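Local atomic coordinates of putative uncharacterized protein (Bacteroides eggerthii DSM 20697, PDB entry 5BYP), a protein that is of unknown function but has a lipocalin-like, calycin-type antiparallel beta-barrel, a fold that in many relatives binds small hydrophobic molecules. Residues G37-Y42 with I64-W69; E51-Y56 with K90-W95; P70-S73 with A79-E82; G99-K104 with T120-R125. All blocks are in the same frame, centred on the assembly; numbering follows the deposited sequence.

Overall arrangement
Contacts 1, 2 and 4 gather inside one curled antiparallel sheet, their centres about 8 Å (1 to 2), 11 Å (1 to 4) and 12 Å (2 to 4) apart. Contacts 1 and 4 each join strands that share a neighbour between them, 51-60 in the first case and 112-117 in the second, and strand 63-68 pairs with 100-108 to connect the two. Contact 2 brings the end of helix 87-92 and the turn after it onto this aromatic interior, where Trp95 meets Phe103 and Arg101. Contact 3 lies outside it, about 17 Å from the chain centre and about 21 Å between centres from contact 4. No binding site is known for this protein.

Contact 1: residues G37-Y42 with I64-W69; sequences GSFLAY and ISITLW
The ring of Phe39 takes the methyl CG2 of Ile66 on one face and has the methyl CD2 of Leu68 at its edge, near the ring plane. The first is a CH-pi contact: CG2 of Ile66 stands 3.5 Å from the centroid of the Phe39 ring and only 16° off its normal. CD2 of the ring is the atom nearest to that methyl, with Phe39 CD2 to Ile66 CG2 at 3.4 Å. The other branch of the isoleucine reaches farther along the ring, Ile66 CD1 lying 3.9 Å from Phe39 CE1. At the edge, Leu68 CD2 approaches Phe39 CE2 to 4.0 Å. With chi1 at 175° the Phe39 ring swings beside its own carbonyl carbon and across toward strand 63-68, and the side chains of Phe39 and Ile66 meet at about a right angle.

Strands 38-43 and 63-68 are not paired directly. Strand 51-60 runs between them in the sheet, and Phe39 hydrogen-bonds through its backbone to Gly55 there, so the side chains bridge over an intervening strand in the interior of the curled sheet. Tyr32 meets the Phe39 ring edge-to-face and Phe34 also meets it, while Ile66 packs on Phe103 of strand 100-108. With a serine in place of Phe39, the Ile66 and Leu68 methyls would probably lose their aromatic partner and a gap would open over strand 51-60, where the ring now lies. No hydrogen bond joins the segments; buried hydrocarbon and aromatic surfaces make this contact, which implies cohesion by dispersion and the hydrophobic effect.

Contact 2: residues E51-Y56 with K90-W95; sequences EGFYGY and KNFFGW
Phe53 meets Phe92 and Phe93 in a buried aromatic cluster, where the end of helix 87-92 closes on strand 51-60 of the lipocalin-like barrel. The nearer pair is T-shaped: Phe93 turns its edge to a face of Phe53, with centroids 5.0 Å apart and planes at 74°. CE2 of Phe93 does the touching, 3.4 Å from CG of Phe53, and its CZ settles beside Phe53 CB. Phe92 stands at a different tilt, its plane 37° from that of Phe53, and there CE2 of Phe53 lies over one face of the Phe92 ring, 4.2 Å from Phe92 CG.

The two helix-side rings reach the strand through different first torsions. Phe92 has CG anti to the backbone N (chi1 -167°), whereas Phe93 has CG anti to the carbonyl carbon. Immediately afterwards Gly94 leaves helical geometry with a positive phi, and the chain turns to bring the indole of Trp95 against Phe93.

Farther out, the sheet holds the strand side in place: Phe53 bonds through its backbone to Ala41, while both helix-side rings touch Ala41 and Tyr32. Ser88 packs on Phe53, Ile30 and Cys43 on Phe92, and Leu68 on Phe93. The last layer is the indole of Trp95, where CD1 of Phe93 sits 3.3 Å above the ring plane, offset toward its rim.

Contact 3: residues P70-S73 with A79-E82; sequences PDNS and AHEE
His80 and Asn72 lie side by side and point the same way, where helix 77-84 packs on the loop that leaves strand 63-68 through a cis proline. The fit is a side-chain-to-backbone link between helix and loop at the outside of the barrel. CB of Asn72 sits over one face of the imidazole in a CH-pi contact, 3.8 Å from the centroid of the His80 ring. Its carboxamide is not stacked on that ring, for the two planes stand 54° apart.

The edge of the same ring does the polar work. ND1 of His80 donates to the carbonyl O of Pro70 over 2.6 Å, and the bond is almost straight, with an N-H...O angle of 174°. The oxygen lies practically in the ring plane, although the donor is tilted from the plane of the carbonyl. NE2 of His80 bonds to the backbone O of Asp97; a carbonyl at each nitrogen would hold the ring's rotation and is consistent with protonation at both, a cationic imidazolium, and the pair joins three parts of the chain. A chi1 of -175° swings the imidazole off the helix and into the loop.

Beside it the apolar contact is small: CG of Pro70, after the cis peptide from Trp69, meets CB of Ala79 at 3.7 Å. CB of Asp71 points away from residues 79-82, and its carboxylate bonds within the loop, OD1 taking the amide ND2 of Asn76. That same Asp71 OD1 also accepts from Ser73 OG at 3.0 Å, the hydroxyl reaching it from above the carboxylate plane.

Contact 4: residues G99-K104 with T120-R125; sequences GERTFK and TKYVFR
Phe103 drives its ring edge into a face of Tyr122, and this T-shaped pair is the close-packed part of the contact. The centroids are 4.9 Å apart and the planes stand at 74°. CE2 of Phe103 sits over the centre of the tyrosine ring and comes within 3.6 Å of Tyr122 CZ. Both residues are buried, with Tyr17 edge-to-face to Tyr122, and Leu115 and Ile66 against Phe103.

The partly exposed Arg101 makes a looser, polar end. Its NH1 donates to Tyr122 OH at 3.0 Å, but the N-H...O angle is a bent 136°. The hydroxyl lies at the guanidinium edge, in plane, while the two flat groups are nearly perpendicular. A bend at chi3 (-61°) of Arg101 turns the group toward the hydroxyl, and a cation-pi contact with Tyr117 gives it a second partner.

A leucine in place of Tyr122 would probably deprive Arg101 NH1 of its acceptor and Phe103 of the aromatic face it points into. Strands 100-108 and 120-126 both pair with 112-117, so these side chains reach across strand 112-117, consistent with the inward-facing residues of a calycin-type antiparallel barrel.

Contact 1: residues G37-Y42 with I64-W69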
loop_
_atom_site.group_PDB
_atom_site.type_symbol
_atom_site.label_atom_id
_atom_site.label_comp_id
_atom_site.label_asym_id
_atom_site.label_seq_id
_atom_site.Cartn_x
_atom_site.Cartn_y
_atom_site.Cartn_z
ATOM N N GLY A 37 -8.194 6.994 9.201
ATOM C CA GLY A 37 -8.791 7.036 7.866
ATOM C C GLY A 37 -7.848 7.420 6.732
ATOM O O GLY A 37 -8.131 7.123 5.571
ATOM N N SER A 38 -6.728 8.087 7.051
ATOM C CA SER A 38 -5.759 8.516 6.042
ATOM C C SER A 38 -4.649 7.500 5.845
ATOM O O SER A 38 -4.176 6.869 6.804
ATOM C CB SER A 38 -5.149 9.860 6.405
ATOM O OG SER A 38 -6.120 10.879 6.253
ATOM N N PHE A 39 -4.208 7.371 4.598
ATOM C CA PHE A 39 -3.169 6.440 4.225
ATOM C C PHE A 39 -1.973 7.170 3.657
ATOM O O PHE A 39 -2.125 8.149 2.932
ATOM C CB PHE A 39 -3.715 5.437 3.216
ATOM C CG PHE A 39 -2.691 4.490 2.667
ATOM C CD1 PHE A 39 -2.212 3.427 3.440
ATOM C CD2 PHE A 39 -2.207 4.640 1.366
ATOM C CE1 PHE A 39 -1.258 2.545 2.934
ATOM C CE2 PHE A 39 -1.257 3.739 0.852
ATOM C CZ PHE A 39 -0.798 2.696 1.639
ATOM N N LEU A 40 -0.777 6.692 4.009
ATOM C CA LEU A 40 0.519 7.187 3.546
ATOM C C LEU A 40 1.363 6.032 3.110
ATOM O O LEU A 40 1.299 4.967 3.722
ATOM C CB LEU A 40 1.244 7.956 4.675
ATOM C CG LEU A 40 0.511 9.169 5.260
ATOM C CD1 LEU A 40 1.072 9.542 6.609
ATOM C CD2 LEU A 40 0.532 10.375 4.293
ATOM N N ALA A 41 2.180 6.223 2.088
ATOM C CA ALA A 41 3.107 5.196 1.631
ATOM C C ALA A 41 4.396 5.865 1.137
ATOM O O ALA A 41 4.324 6.962 0.559
ATOM C CB ALA A 41 2.468 4.364 0.536
ATOM N N TYR A 42 5.584 5.268 1.444
ATOM C CA TYR A 42 6.873 5.850 1.031
ATOM C C TYR A 42 7.877 4.791 0.551
ATOM O O TYR A 42 7.969 3.694 1.121
ATOM C CB TYR A 42 7.533 6.696 2.146
ATOM C CG TYR A 42 6.688 6.947 3.375
ATOM C CD1 TYR A 42 5.719 7.948 3.389
ATOM C CD2 TYR A 42 6.949 6.288 4.565
ATOM C CE1 TYR A 42 4.949 8.201 4.524
ATOM C CE2 TYR A 42 6.210 6.553 5.717
ATOM C CZ TYR A 42 5.211 7.515 5.693
ATOM O OH TYR A 42 4.478 7.796 6.827
ATOM N N ILE A 64 -9.536 -4.328 4.125
ATOM C CA ILE A 64 -9.101 -2.940 4.133
ATOM C C ILE A 64 -9.049 -2.484 2.676
ATOM O O ILE A 64 -8.446 -3.164 1.825
ATOM C CB ILE A 64 -7.761 -2.701 4.906
ATOM C CG1 ILE A 64 -7.375 -1.221 4.882
ATOM C CG2 ILE A 64 -6.609 -3.596 4.381
ATOM C CD1 ILE A 64 -6.497 -0.796 5.990
ATOM N N SER A 65 -9.758 -1.394 2.368
ATOM C CA SER A 65 -9.802 -0.874 1.013
ATOM C C SER A 65 -8.979 0.370 0.921
ATOM O O SER A 65 -9.398 1.429 1.400
ATOM C CB SER A 65 -11.235 -0.605 0.581
ATOM O OG SER A 65 -11.896 -1.812 0.248
ATOM N N ILE A 66 -7.782 0.254 0.333
ATOM C CA ILE A 66 -6.902 1.405 0.200
ATOM C C ILE A 66 -7.134 2.082 -1.156
ATOM O O ILE A 66 -7.022 1.444 -2.211
ATOM C CB ILE A 66 -5.411 1.056 0.411
ATOM C CG1 ILE A 66 -5.189 0.123 1.654
ATOM C CG2 ILE A 66 -4.607 2.348 0.512
ATOM C CD1 ILE A 66 -3.744 -0.311 1.893
ATOM N N THR A 67 -7.468 3.379 -1.113
ATOM C CA THR A 67 -7.699 4.217 -2.294
ATOM C C THR A 67 -6.693 5.352 -2.283
ATOM O O THR A 67 -6.527 6.009 -1.254
ATOM C CB THR A 67 -9.142 4.732 -2.324
ATOM O OG1 THR A 67 -10.045 3.646 -2.101
ATOM C CG2 THR A 67 -9.488 5.437 -3.619
ATOM N N LEU A 68 -5.986 5.563 -3.406
ATOM C CA LEU A 68 -5.001 6.640 -3.512
ATOM C C LEU A 68 -5.633 7.946 -3.978
ATOM O O LEU A 68 -6.447 7.950 -4.910
ATOM C CB LEU A 68 -3.865 6.278 -4.462
ATOM C CG LEU A 68 -2.945 5.160 -4.059
ATOM C CD1 LEU A 68 -1.706 5.205 -4.879
ATOM C CD2 LEU A 68 -2.581 5.236 -2.578
ATOM N N TRP A 69 -5.157 9.065 -3.406
ATOM C CA TRP A 69 -5.613 10.392 -3.751
ATOM C C TRP A 69 -4.665 11.075 -4.756
ATOM O O TRP A 69 -3.447 11.023 -4.585
ATOM C CB TRP A 69 -5.752 11.237 -2.494
ATOM C CG TRP A 69 -6.643 12.409 -2.719
ATOM C CD1 TRP A 69 -6.251 13.670 -3.048
ATOM C CD2 TRP A 69 -8.076 12.376 -2.890
ATOM N NE1 TRP A 69 -7.353 14.460 -3.282
ATOM C CE2 TRP A 69 -8.484 13.684 -3.218
ATOM C CE3 TRP A 69 -9.057 11.363 -2.771
ATOM C CZ2 TRP A 69 -9.822 14.024 -3.397
ATOM C CZ3 TRP A 69 -10.383 11.702 -2.941
ATOM C CH2 TRP A 69 -10.759 13.024 -3.224
#

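Contact 2: residues E51-Y56 with K90-W95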
loop_
_atom_site.group_PDB
_atom_site.type_symbol
_atom_site.label_atom_id
_atom_site.label_comp_id
_atom_site.label_asym_id
_atom_site.label_seq_id
_atom_site.Cartn_x
_atom_site.Cartn_y
_atom_site.Cartn_z
ATOM N N GLU A 51 10.241 8.901 -1.871
ATOM C CA GLU A 51 9.054 9.298 -2.627
ATOM C C GLU A 51 7.818 8.843 -1.858
ATOM O O GLU A 51 7.824 7.750 -1.287
ATOM C CB GLU A 51 9.094 8.709 -4.046
ATOM C CG GLU A 51 8.152 9.405 -5.018
ATOM C CD GLU A 51 7.460 8.490 -6.020
ATOM O OE1 GLU A 51 7.791 7.278 -6.074
ATOM O OE2 GLU A 51 6.581 8.997 -6.756
ATOM N N GLY A 52 6.812 9.698 -1.809
ATOM C CA GLY A 52 5.588 9.446 -1.063
ATOM C C GLY A 52 4.277 9.449 -1.840
ATOM O O GLY A 52 4.167 10.047 -2.918
ATOM N N PHE A 53 3.267 8.769 -1.260
ATOM C CA PHE A 53 1.919 8.629 -1.789
ATOM C C PHE A 53 0.928 8.761 -0.679
ATOM O O PHE A 53 1.277 8.533 0.469
ATOM C CB PHE A 53 1.748 7.286 -2.484
ATOM C CG PHE A 53 2.660 7.095 -3.652
ATOM C CD1 PHE A 53 2.338 7.611 -4.894
ATOM C CD2 PHE A 53 3.819 6.334 -3.531
ATOM C CE1 PHE A 53 3.180 7.401 -5.989
ATOM C CE2 PHE A 53 4.653 6.127 -4.619
ATOM C CZ PHE A 53 4.332 6.664 -5.840
ATOM N N TYR A 54 -0.303 9.150 -0.992
ATOM C CA TYR A 54 -1.295 9.339 0.052
ATOM C C TYR A 54 -2.683 8.954 -0.448
ATOM O O TYR A 54 -2.923 8.854 -1.643
ATOM C CB TYR A 54 -1.261 10.795 0.599
ATOM C CG TYR A 54 -1.664 11.880 -0.373
ATOM C CD1 TYR A 54 -0.821 12.257 -1.420
ATOM C CD2 TYR A 54 -2.806 12.646 -0.153
ATOM C CE1 TYR A 54 -1.168 13.286 -2.292
ATOM C CE2 TYR A 54 -3.148 13.701 -0.998
ATOM C CZ TYR A 54 -2.329 14.016 -2.068
ATOM O OH TYR A 54 -2.670 15.058 -2.903
ATOM N N GLY A 55 -3.556 8.664 0.484
ATOM C CA GLY A 55 -4.923 8.283 0.184
ATOM C C GLY A 55 -5.727 8.057 1.426
ATOM O O GLY A 55 -5.424 8.627 2.483
ATOM N N TYR A 56 -6.750 7.223 1.319
ATOM C CA TYR A 56 -7.584 6.880 2.480
ATOM C C TYR A 56 -7.865 5.385 2.485
ATOM O O TYR A 56 -7.718 4.730 1.449
ATOM C CB TYR A 56 -8.893 7.693 2.500
ATOM C CG TYR A 56 -9.742 7.502 1.265
ATOM C CD1 TYR A 56 -9.519 8.255 0.118
ATOM C CD2 TYR A 56 -10.795 6.595 1.253
ATOM C CE1 TYR A 56 -10.331 8.120 -1.004
ATOM C CE2 TYR A 56 -11.589 6.422 0.122
ATOM C CZ TYR A 56 -11.362 7.193 -1.000
ATOM O OH TYR A 56 -12.146 7.010 -2.112
ATOM N N LYS A 90 3.431 2.388 -10.843
ATOM C CA LYS A 90 3.477 1.040 -11.420
ATOM C C LYS A 90 4.487 0.129 -10.663
ATOM O O LYS A 90 4.175 -1.032 -10.381
ATOM C CB LYS A 90 3.809 1.102 -12.910
ATOM C CG LYS A 90 2.596 1.477 -13.762
ATOM C CD LYS A 90 3.013 2.077 -15.101
ATOM C CE LYS A 90 1.850 2.282 -16.009
ATOM N NZ LYS A 90 2.251 3.019 -17.230
ATOM N N ASN A 91 5.644 0.679 -10.267
ATOM C CA ASN A 91 6.631 -0.117 -9.565
ATOM C C ASN A 91 6.275 -0.315 -8.102
ATOM O O ASN A 91 6.602 -1.354 -7.526
ATOM C CB ASN A 91 8.024 0.515 -9.670
ATOM C CG ASN A 91 8.544 0.724 -11.076
ATOM O OD1 ASN A 91 7.940 0.296 -12.080
ATOM N ND2 ASN A 91 9.638 1.473 -11.181
ATOM N N PHE A 92 5.678 0.680 -7.477
ATOM C CA PHE A 92 5.403 0.603 -6.067
ATOM C C PHE A 92 4.071 -0.080 -5.805
ATOM O O PHE A 92 4.024 -1.055 -5.072
ATOM C CB PHE A 92 5.429 1.995 -5.498
ATOM C CG PHE A 92 5.457 2.069 -4.006
ATOM C CD1 PHE A 92 4.283 2.139 -3.280
ATOM C CD2 PHE A 92 6.663 2.161 -3.322
ATOM C CE1 PHE A 92 4.311 2.261 -1.895
ATOM C CE2 PHE A 92 6.688 2.297 -1.937
ATOM C CZ PHE A 92 5.515 2.340 -1.233
ATOM N N PHE A 93 2.994 0.394 -6.403
ATOM C CA PHE A 93 1.726 -0.243 -6.127
ATOM C C PHE A 93 1.386 -1.302 -7.151
ATOM O O PHE A 93 1.233 -2.464 -6.775
ATOM C CB PHE A 93 0.608 0.790 -6.036
ATOM C CG PHE A 93 0.805 1.760 -4.907
ATOM C CD1 PHE A 93 0.614 1.363 -3.587
ATOM C CD2 PHE A 93 1.244 3.056 -5.153
ATOM C CE1 PHE A 93 0.767 2.273 -2.535
ATOM C CE2 PHE A 93 1.409 3.959 -4.104
ATOM C CZ PHE A 93 1.136 3.572 -2.801
ATOM N N GLY A 94 1.233 -0.896 -8.415
ATOM C CA GLY A 94 0.835 -1.786 -9.498
ATOM C C GLY A 94 -0.633 -2.143 -9.397
ATOM O O GLY A 94 -1.065 -3.158 -9.936
ATOM N N TRP A 95 -1.411 -1.298 -8.719
ATOM C CA TRP A 95 -2.841 -1.513 -8.463
ATOM C C TRP A 95 -3.728 -1.217 -9.680
ATOM O O TRP A 95 -4.963 -1.308 -9.572
ATOM C CB TRP A 95 -3.312 -0.648 -7.284
ATOM C CG TRP A 95 -2.631 -0.938 -5.981
ATOM C CD1 TRP A 95 -1.801 -1.984 -5.694
ATOM C CD2 TRP A 95 -2.824 -0.231 -4.752
ATOM N NE1 TRP A 95 -1.417 -1.934 -4.374
ATOM C CE2 TRP A 95 -2.021 -0.861 -3.775
ATOM C CE3 TRP A 95 -3.541 0.930 -4.397
ATOM C CZ2 TRP A 95 -1.918 -0.380 -2.476
ATOM C CZ3 TRP A 95 -3.421 1.417 -3.112
ATOM C CH2 TRP A 95 -2.629 0.761 -2.163
#

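Contact 3: residues P70-S73 with A79-E82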
loop_
_atom_site.group_PDB
_atom_site.type_symbol
_atom_site.label_atom_id
_atom_site.label_comp_id
_atom_site.label_asym_id
_atom_site.label_seq_id
_atom_site.Cartn_x
_atom_site.Cartn_y
_atom_site.Cartn_z
ATOM N N PRO A 70 -5.175 11.697 -5.847
ATOM C CA PRO A 70 -6.585 11.899 -6.225
ATOM C C PRO A 70 -7.218 10.645 -6.790
ATOM O O PRO A 70 -6.566 9.881 -7.502
ATOM C CB PRO A 70 -6.492 12.992 -7.295
ATOM C CG PRO A 70 -5.161 12.770 -7.935
ATOM C CD PRO A 70 -4.264 12.332 -6.826
ATOM N N ASP A 71 -8.499 10.458 -6.495
ATOM C CA ASP A 71 -9.251 9.323 -6.981
ATOM C C ASP A 71 -9.713 9.597 -8.428
ATOM O O ASP A 71 -9.328 10.608 -8.993
ATOM C CB ASP A 71 -10.416 9.023 -6.034
ATOM C CG ASP A 71 -11.460 10.126 -5.840
ATOM O OD1 ASP A 71 -11.306 11.234 -6.459
ATOM O OD2 ASP A 71 -12.437 9.887 -5.078
ATOM N N ASN A 72 -10.508 8.704 -9.030
ATOM C CA ASN A 72 -10.924 8.912 -10.419
ATOM C C ASN A 72 -12.308 9.523 -10.534
ATOM O O ASN A 72 -13.062 9.158 -11.436
ATOM C CB ASN A 72 -10.864 7.607 -11.234
ATOM C CG ASN A 72 -11.566 6.429 -10.628
ATOM O OD1 ASN A 72 -12.449 6.555 -9.786
ATOM N ND2 ASN A 72 -11.191 5.247 -11.052
ATOM N N SER A 73 -12.617 10.515 -9.706
ATOM C CA SER A 73 -13.882 11.239 -9.862
ATOM C C SER A 73 -13.805 12.142 -11.104
ATOM O O SER A 73 -12.717 12.353 -11.610
ATOM C CB SER A 73 -14.193 12.056 -8.618
ATOM O OG SER A 73 -13.074 12.836 -8.240
ATOM N N ALA A 79 -5.507 14.532 -12.988
ATOM C CA ALA A 79 -4.464 14.319 -12.000
ATOM C C ALA A 79 -4.352 12.831 -11.638
ATOM O O ALA A 79 -3.235 12.329 -11.463
ATOM C CB ALA A 79 -4.754 15.152 -10.764
ATOM N N HIS A 80 -5.494 12.117 -11.574
ATOM C CA HIS A 80 -5.506 10.666 -11.300
ATOM C C HIS A 80 -4.726 9.922 -12.378
ATOM O O HIS A 80 -3.882 9.100 -12.055
ATOM C CB HIS A 80 -6.947 10.126 -11.222
ATOM C CG HIS A 80 -7.034 8.669 -10.837
ATOM N ND1 HIS A 80 -6.903 8.262 -9.525
ATOM C CD2 HIS A 80 -7.267 7.579 -11.601
ATOM C CE1 HIS A 80 -7.050 6.953 -9.538
ATOM N NE2 HIS A 80 -7.261 6.496 -10.759
ATOM N N GLU A 81 -4.996 10.247 -13.670
ATOM C CA GLU A 81 -4.332 9.616 -14.803
ATOM C C GLU A 81 -2.818 9.946 -14.824
ATOM O O GLU A 81 -2.014 9.053 -15.124
ATOM C CB GLU A 81 -4.993 9.981 -16.136
ATOM C CG GLU A 81 -6.296 9.219 -16.378
ATOM C CD GLU A 81 -6.274 7.704 -16.201
ATOM O OE1 GLU A 81 -5.516 7.027 -16.924
ATOM O OE2 GLU A 81 -7.032 7.192 -15.351
ATOM N N GLU A 82 -2.422 11.179 -14.401
ATOM C CA GLU A 82 -1.001 11.535 -14.264
ATOM C C GLU A 82 -0.313 10.647 -13.210
ATOM O O GLU A 82 0.860 10.329 -13.352
ATOM C CB GLU A 82 -0.826 13.025 -13.895
ATOM C CG GLU A 82 -1.189 13.989 -15.021
ATOM C CD GLU A 82 -1.149 15.476 -14.694
ATOM O OE1 GLU A 82 -0.518 15.849 -13.678
ATOM O OE2 GLU A 82 -1.722 16.274 -15.476
#

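Contact 4: residues G99-K104 with T120-R125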
loop_
_atom_site.group_PDB
_atom_site.type_symbol
_atom_site.label_atom_id
_atom_site.label_comp_id
_atom_site.label_asym_id
_atom_site.label_seq_id
_atom_site.Cartn_x
_atom_site.Cartn_y
_atom_site.Cartn_z
ATOM N N GLY A 99 -6.311 2.813 -9.046
ATOM C CA GLY A 99 -5.563 3.386 -7.929
ATOM C C GLY A 99 -6.171 3.009 -6.597
ATOM O O GLY A 99 -6.177 3.804 -5.653
ATOM N N GLU A 100 -6.732 1.799 -6.548
ATOM C CA GLU A 100 -7.418 1.214 -5.407
ATOM C C GLU A 100 -7.148 -0.273 -5.363
ATOM O O GLU A 100 -7.180 -0.917 -6.405
ATOM C CB GLU A 100 -8.941 1.476 -5.520
ATOM C CG GLU A 100 -9.748 1.176 -4.241
ATOM C CD GLU A 100 -10.113 -0.260 -3.835
ATOM O OE1 GLU A 100 -9.943 -1.200 -4.648
ATOM O OE2 GLU A 100 -10.624 -0.427 -2.703
ATOM N N ARG A 101 -6.931 -0.832 -4.154
ATOM C CA ARG A 101 -6.771 -2.276 -3.897
ATOM C C ARG A 101 -7.374 -2.643 -2.516
ATOM O O ARG A 101 -7.097 -1.978 -1.512
ATOM C CB ARG A 101 -5.300 -2.750 -3.994
ATOM C CG ARG A 101 -5.097 -4.274 -3.627
ATOM C CD ARG A 101 -3.845 -4.902 -4.234
ATOM N NE ARG A 101 -3.918 -4.846 -5.697
ATOM C CZ ARG A 101 -2.919 -5.119 -6.524
ATOM N NH1 ARG A 101 -1.737 -5.491 -6.048
ATOM N NH2 ARG A 101 -3.087 -5.012 -7.833
ATOM N N THR A 102 -8.204 -3.705 -2.500
ATOM C CA THR A 102 -8.871 -4.262 -1.321
ATOM C C THR A 102 -8.140 -5.543 -0.910
ATOM O O THR A 102 -7.960 -6.455 -1.732
ATOM C CB THR A 102 -10.366 -4.494 -1.603
ATOM O OG1 THR A 102 -10.929 -3.274 -2.081
ATOM C CG2 THR A 102 -11.132 -4.946 -0.365
ATOM N N PHE A 103 -7.653 -5.566 0.338
ATOM C CA PHE A 103 -6.889 -6.687 0.904
ATOM C C PHE A 103 -7.653 -7.401 1.963
ATOM O O PHE A 103 -8.373 -6.764 2.732
ATOM C CB PHE A 103 -5.584 -6.192 1.548
ATOM C CG PHE A 103 -4.642 -5.433 0.664
ATOM C CD1 PHE A 103 -4.760 -4.051 0.513
ATOM C CD2 PHE A 103 -3.562 -6.074 0.068
ATOM C CE1 PHE A 103 -3.851 -3.339 -0.269
ATOM C CE2 PHE A 103 -2.643 -5.358 -0.698
ATOM C CZ PHE A 103 -2.794 -4.001 -0.867
ATOM N N LYS A 104 -7.399 -8.704 2.099
ATOM C CA LYS A 104 -7.894 -9.490 3.218
ATOM C C LYS A 104 -6.889 -9.348 4.345
ATOM O O LYS A 104 -5.687 -9.512 4.116
ATOM C CB LYS A 104 -8.116 -10.967 2.826
ATOM C CG LYS A 104 -9.326 -11.224 1.902
ATOM C CD LYS A 104 -10.696 -11.124 2.608
ATOM C CE LYS A 104 -11.057 -12.319 3.464
ATOM N NZ LYS A 104 -12.393 -12.146 4.103
ATOM N N THR A 120 -1.332 -13.310 -3.069
ATOM C CA THR A 120 -0.065 -12.655 -2.756
ATOM C C THR A 120 -0.166 -12.082 -1.347
ATOM O O THR A 120 -1.091 -11.323 -1.045
ATOM C CB THR A 120 0.292 -11.604 -3.825
ATOM O OG1 THR A 120 0.311 -12.260 -5.098
ATOM C CG2 THR A 120 1.644 -10.932 -3.573
ATOM N N LYS A 121 0.754 -12.497 -0.475
ATOM C CA LYS A 121 0.791 -12.041 0.905
ATOM C C LYS A 121 1.717 -10.825 1.032
ATOM O O LYS A 121 2.811 -10.812 0.467
ATOM C CB LYS A 121 1.230 -13.182 1.849
ATOM N N TYR A 122 1.236 -9.778 1.718
ATOM C CA TYR A 122 1.989 -8.556 2.025
ATOM C C TYR A 122 2.373 -8.623 3.501
ATOM O O TYR A 122 1.493 -8.546 4.356
ATOM C CB TYR A 122 1.150 -7.299 1.709
ATOM C CG TYR A 122 0.969 -6.953 0.246
ATOM C CD1 TYR A 122 0.422 -7.873 -0.643
ATOM C CD2 TYR A 122 1.144 -5.648 -0.205
ATOM C CE1 TYR A 122 0.176 -7.538 -1.971
ATOM C CE2 TYR A 122 0.890 -5.296 -1.530
ATOM C CZ TYR A 122 0.404 -6.243 -2.409
ATOM O OH TYR A 122 0.150 -5.880 -3.705
ATOM N N VAL A 123 3.666 -8.866 3.799
ATOM C CA VAL A 123 4.147 -9.102 5.165
ATOM C C VAL A 123 4.874 -7.874 5.692
ATOM O O VAL A 123 5.983 -7.554 5.245
ATOM C CB VAL A 123 5.046 -10.366 5.223
ATOM C CG1 VAL A 123 5.573 -10.605 6.631
ATOM C CG2 VAL A 123 4.302 -11.596 4.707
ATOM N N PHE A 124 4.242 -7.202 6.670
ATOM C CA PHE A 124 4.733 -5.963 7.276
ATOM C C PHE A 124 5.158 -6.136 8.722
ATOM O O PHE A 124 4.552 -6.916 9.473
ATOM C CB PHE A 124 3.647 -4.873 7.241
ATOM C CG PHE A 124 3.060 -4.521 5.905
ATOM C CD1 PHE A 124 1.977 -5.225 5.400
ATOM C CD2 PHE A 124 3.496 -3.394 5.209
ATOM C CE1 PHE A 124 1.386 -4.852 4.186
ATOM C CE2 PHE A 124 2.909 -3.025 3.989
ATOM C CZ PHE A 124 1.853 -3.751 3.491
ATOM N N ARG A 125 6.138 -5.326 9.133
ATOM C CA ARG A 125 6.570 -5.203 10.512
ATOM C C ARG A 125 6.450 -3.734 10.929
ATOM O O ARG A 125 6.805 -2.855 10.155
ATOM C CB ARG A 125 7.992 -5.753 10.721
ATOM C CG ARG A 125 7.988 -7.274 10.986
ATOM C CD ARG A 125 9.343 -7.828 11.358
ATOM N NE ARG A 125 9.289 -8.655 12.573
ATOM C CZ ARG A 125 10.222 -9.536 12.910
ATOM N NH1 ARG A 125 11.268 -9.739 12.116
ATOM N NH2 ARG A 125 10.110 -10.239 14.027
#